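Local atomic coordinates of adenylate cyclase-like protein (Chlamydia trachomatis, PDB entry 4QO6), a protein that forms part of the inner-membrane ring of the chlamydial type III secretion system, here represented by its extended periplasmic region of three BON-like domains. Residues A[137-141]-A[158-162]. Residues are numbered along the deposited sequence; the frame is centred on the assembly and turned at random.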
ATOM      1  N   GLU A 137      -4.642 -11.840  -0.916  1.00 32.25           N
ATOM      2  CA  GLU A 137      -5.847 -12.358  -0.247  1.00 36.62           C
ATOM      3  C   GLU A 137      -5.727 -13.802   0.264  1.00 34.29           C
ATOM      4  O   GLU A 137      -6.043 -14.069   1.406  1.00 32.24           O
ATOM      5  CB  GLU A 137      -7.094 -12.177  -1.124  1.00 37.34           C
ATOM      6  CG  GLU A 137      -7.607 -10.736  -1.123  1.00 40.00           C
ATOM      7  CD  GLU A 137      -8.563 -10.406  -2.270  1.00 43.00           C
ATOM      8  OE1 GLU A 137      -8.909 -11.309  -3.080  1.00 38.03           O
ATOM      9  OE2 GLU A 137      -8.994  -9.225  -2.339  1.00 40.90           O
ATOM     10  N   SER A 138      -5.204 -14.708  -0.551  1.00 37.68           N
ATOM     11  CA  SER A 138      -4.946 -16.071  -0.105  1.00 37.81           C
ATOM     12  C   SER A 138      -4.093 -16.105   1.176  1.00 38.40           C
ATOM     13  O   SER A 138      -4.310 -16.948   2.024  1.00 41.01           O
ATOM     14  CB  SER A 138      -4.298 -16.918  -1.213  1.00 40.57           C
ATOM     15  OG  SER A 138      -2.935 -16.579  -1.408  1.00 40.20           O
ATOM     16  N   GLN A 139      -3.151 -15.183   1.346  1.00 39.24           N
ATOM     17  CA  GLN A 139      -2.340 -15.159   2.577  1.00 35.41           C
ATOM     18  C   GLN A 139      -3.102 -14.677   3.810  1.00 34.89           C
ATOM     19  O   GLN A 139      -2.912 -15.192   4.920  1.00 33.50           O
ATOM     20  CB  GLN A 139      -1.057 -14.337   2.386  1.00 34.85           C
ATOM     21  CG  GLN A 139      -0.041 -15.070   1.531  1.00 39.29           C
ATOM     22  CD  GLN A 139       1.106 -14.190   1.015  1.00 45.82           C
ATOM     23  OE1 GLN A 139       1.362 -13.087   1.527  1.00 45.49           O
ATOM     24  NE2 GLN A 139       1.803 -14.684  -0.021  1.00 46.09           N
ATOM     25  N   VAL A 140      -3.960 -13.691   3.630  1.00 32.13           N
ATOM     26  CA  VAL A 140      -4.685 -13.107   4.756  1.00 31.06           C
ATOM     27  C   VAL A 140      -5.699 -14.108   5.270  1.00 34.61           C
ATOM     28  O   VAL A 140      -5.999 -14.128   6.452  1.00 28.94           O
ATOM     29  CB  VAL A 140      -5.444 -11.853   4.353  1.00 29.07           C
ATOM     30  CG1 VAL A 140      -6.215 -11.286   5.543  1.00 29.06           C
ATOM     31  CG2 VAL A 140      -4.455 -10.813   3.834  1.00 28.26           C
ATOM     32  N   MET A 141      -6.181 -14.950   4.367  1.00 34.15           N
ATOM     33  CA  MET A 141      -7.197 -15.904   4.689  1.00 39.93           C
ATOM     34  C   MET A 141      -6.610 -17.058   5.532  1.00 38.82           C
ATOM     35  O   MET A 141      -7.232 -17.442   6.495  1.00 37.86           O
ATOM     36  CB  MET A 141      -7.876 -16.423   3.401  1.00 43.20           C
ATOM     37  CG  MET A 141      -9.394 -16.468   3.512  1.00 45.60           C
ATOM     38  SD  MET A 141     -10.149 -17.421   2.195  1.00 57.66           S
ATOM     39  CE  MET A 141     -10.335 -16.213   0.868  1.00 57.53           C
ATOM     40  N   VAL A 158     -14.189 -18.557   6.847  1.00 41.97           N
ATOM     41  CA  VAL A 158     -13.920 -17.160   6.482  1.00 43.22           C
ATOM     42  C   VAL A 158     -13.644 -17.012   4.985  1.00 39.73           C
ATOM     43  O   VAL A 158     -13.043 -17.890   4.362  1.00 37.31           O
ATOM     44  CB  VAL A 158     -12.779 -16.567   7.333  1.00 45.61           C
ATOM     45  CG1 VAL A 158     -11.463 -17.304   7.091  1.00 49.45           C
ATOM     46  CG2 VAL A 158     -12.625 -15.091   7.056  1.00 47.87           C
ATOM     47  N   SER A 159     -14.170 -15.941   4.396  1.00 37.29           N
ATOM     48  CA  SER A 159     -13.685 -15.485   3.092  1.00 36.11           C
ATOM     49  C   SER A 159     -13.118 -14.082   3.213  1.00 32.23           C
ATOM     50  O   SER A 159     -13.468 -13.318   4.111  1.00 35.31           O
ATOM     51  CB  SER A 159     -14.759 -15.569   2.000  1.00 37.78           C
ATOM     52  OG  SER A 159     -15.743 -14.574   2.153  1.00 37.17           O
ATOM     53  N   PHE A 160     -12.246 -13.736   2.289  1.00 31.62           N
ATOM     54  CA  PHE A 160     -11.569 -12.432   2.325  1.00 32.49           C
ATOM     55  C   PHE A 160     -11.337 -11.854   0.931  1.00 34.04           C
ATOM     56  O   PHE A 160     -10.662 -12.475   0.102  1.00 37.19           O
ATOM     57  CB  PHE A 160     -10.237 -12.519   3.028  1.00 31.01           C
ATOM     58  CG  PHE A 160      -9.561 -11.203   3.141  1.00 32.57           C
ATOM     59  CD1 PHE A 160     -10.001 -10.274   4.078  1.00 28.50           C
ATOM     60  CD2 PHE A 160      -8.509 -10.863   2.284  1.00 32.68           C
ATOM     61  CE1 PHE A 160      -9.413  -9.042   4.161  1.00 29.90           C
ATOM     62  CE2 PHE A 160      -7.904  -9.624   2.389  1.00 32.46           C
ATOM     63  CZ  PHE A 160      -8.360  -8.717   3.337  1.00 30.81           C
ATOM     64  N   THR A 161     -11.932 -10.703   0.661  1.00 34.58           N
ATOM     65  CA  THR A 161     -11.673  -9.986  -0.594  1.00 39.78           C
ATOM     66  C   THR A 161     -11.737  -8.478  -0.347  1.00 37.03           C
ATOM     67  O   THR A 161     -12.656  -8.003   0.299  1.00 33.14           O
ATOM     68  CB  THR A 161     -12.654 -10.321  -1.756  1.00 41.80           C
ATOM     69  OG1 THR A 161     -13.819  -9.529  -1.637  1.00 42.33           O
ATOM     70  CG2 THR A 161     -13.085 -11.792  -1.789  1.00 46.70           C
ATOM     71  N   ASN A 162     -10.706  -7.774  -0.830  1.00 40.33           N
ATOM     72  CA  ASN A 162     -10.659  -6.347  -0.901  1.00 36.89           C
ATOM     73  C   ASN A 162     -10.786  -5.681   0.445  1.00 40.60           C
ATOM     74  O   ASN A 162     -11.454  -4.650   0.557  1.00 39.06           O
ATOM     75  CB  ASN A 162     -11.702  -5.807  -1.863  1.00 42.66           C
ATOM     76  CG  ASN A 162     -11.269  -4.485  -2.487  1.00 54.63           C
ATOM     77  OD1 ASN A 162     -10.174  -4.377  -3.075  1.00 57.48           O
ATOM     78  ND2 ASN A 162     -12.098  -3.459  -2.332  1.00 61.83           N
TER
HETATM   79  O   HOH W   1     -10.012  -6.804  -4.418  1.00 55.58           O
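This is a helix-on-sheet contact within the BON domain, the third of three domains of the BON clan in this periplasmic fragment: the first turn of helix 137-150 lies against the edge strand 157-161 and the start of the turn that leads into strand 164-172. The helix and strand axes run roughly antiparallel, at 148°, and approach to 7.9 Å, close enough for side chains of both to mesh. Phe-160 is the central piece. Its large, flat ring, directed from the strand toward the helix, suits this buried place by filling the space between helix and sheet, and offers a broad apolar face to Val-140, whose CG1 sits 3.8 Å from the ring centroid and almost on the ring normal, a CH-pi contact. Val-140 is compact and beta-branched, and Ile-192 touches both residues. The next residue, Met-141, starts off sideways, but its long, flexible side chain brings CE to 3.4 Å from Phe-160 N, while its CG lies 4.2 Å from Val-158 CG1; Leu-144 continues this apolar layer along the helix. Glu-137 combines two roles. Its aliphatic part packs on Phe-160, with CG 3.5 Å from CD2 of the ring, and its carboxylate reaches the strand end, where Asn-162 adopts a left-handed backbone conformation. Tyr-106 of strand 100-107, in the preceding sheet, touches Glu-137, Phe-160 and Asn-162, so the contact lies where the two sheets' units meet. A water donates to Asn-162 OD1 and, weakly, to Glu-137 OE2; Glu-137 OE2 directly accepts a hydrogen bond from Asn-162 N at 2.7 Å.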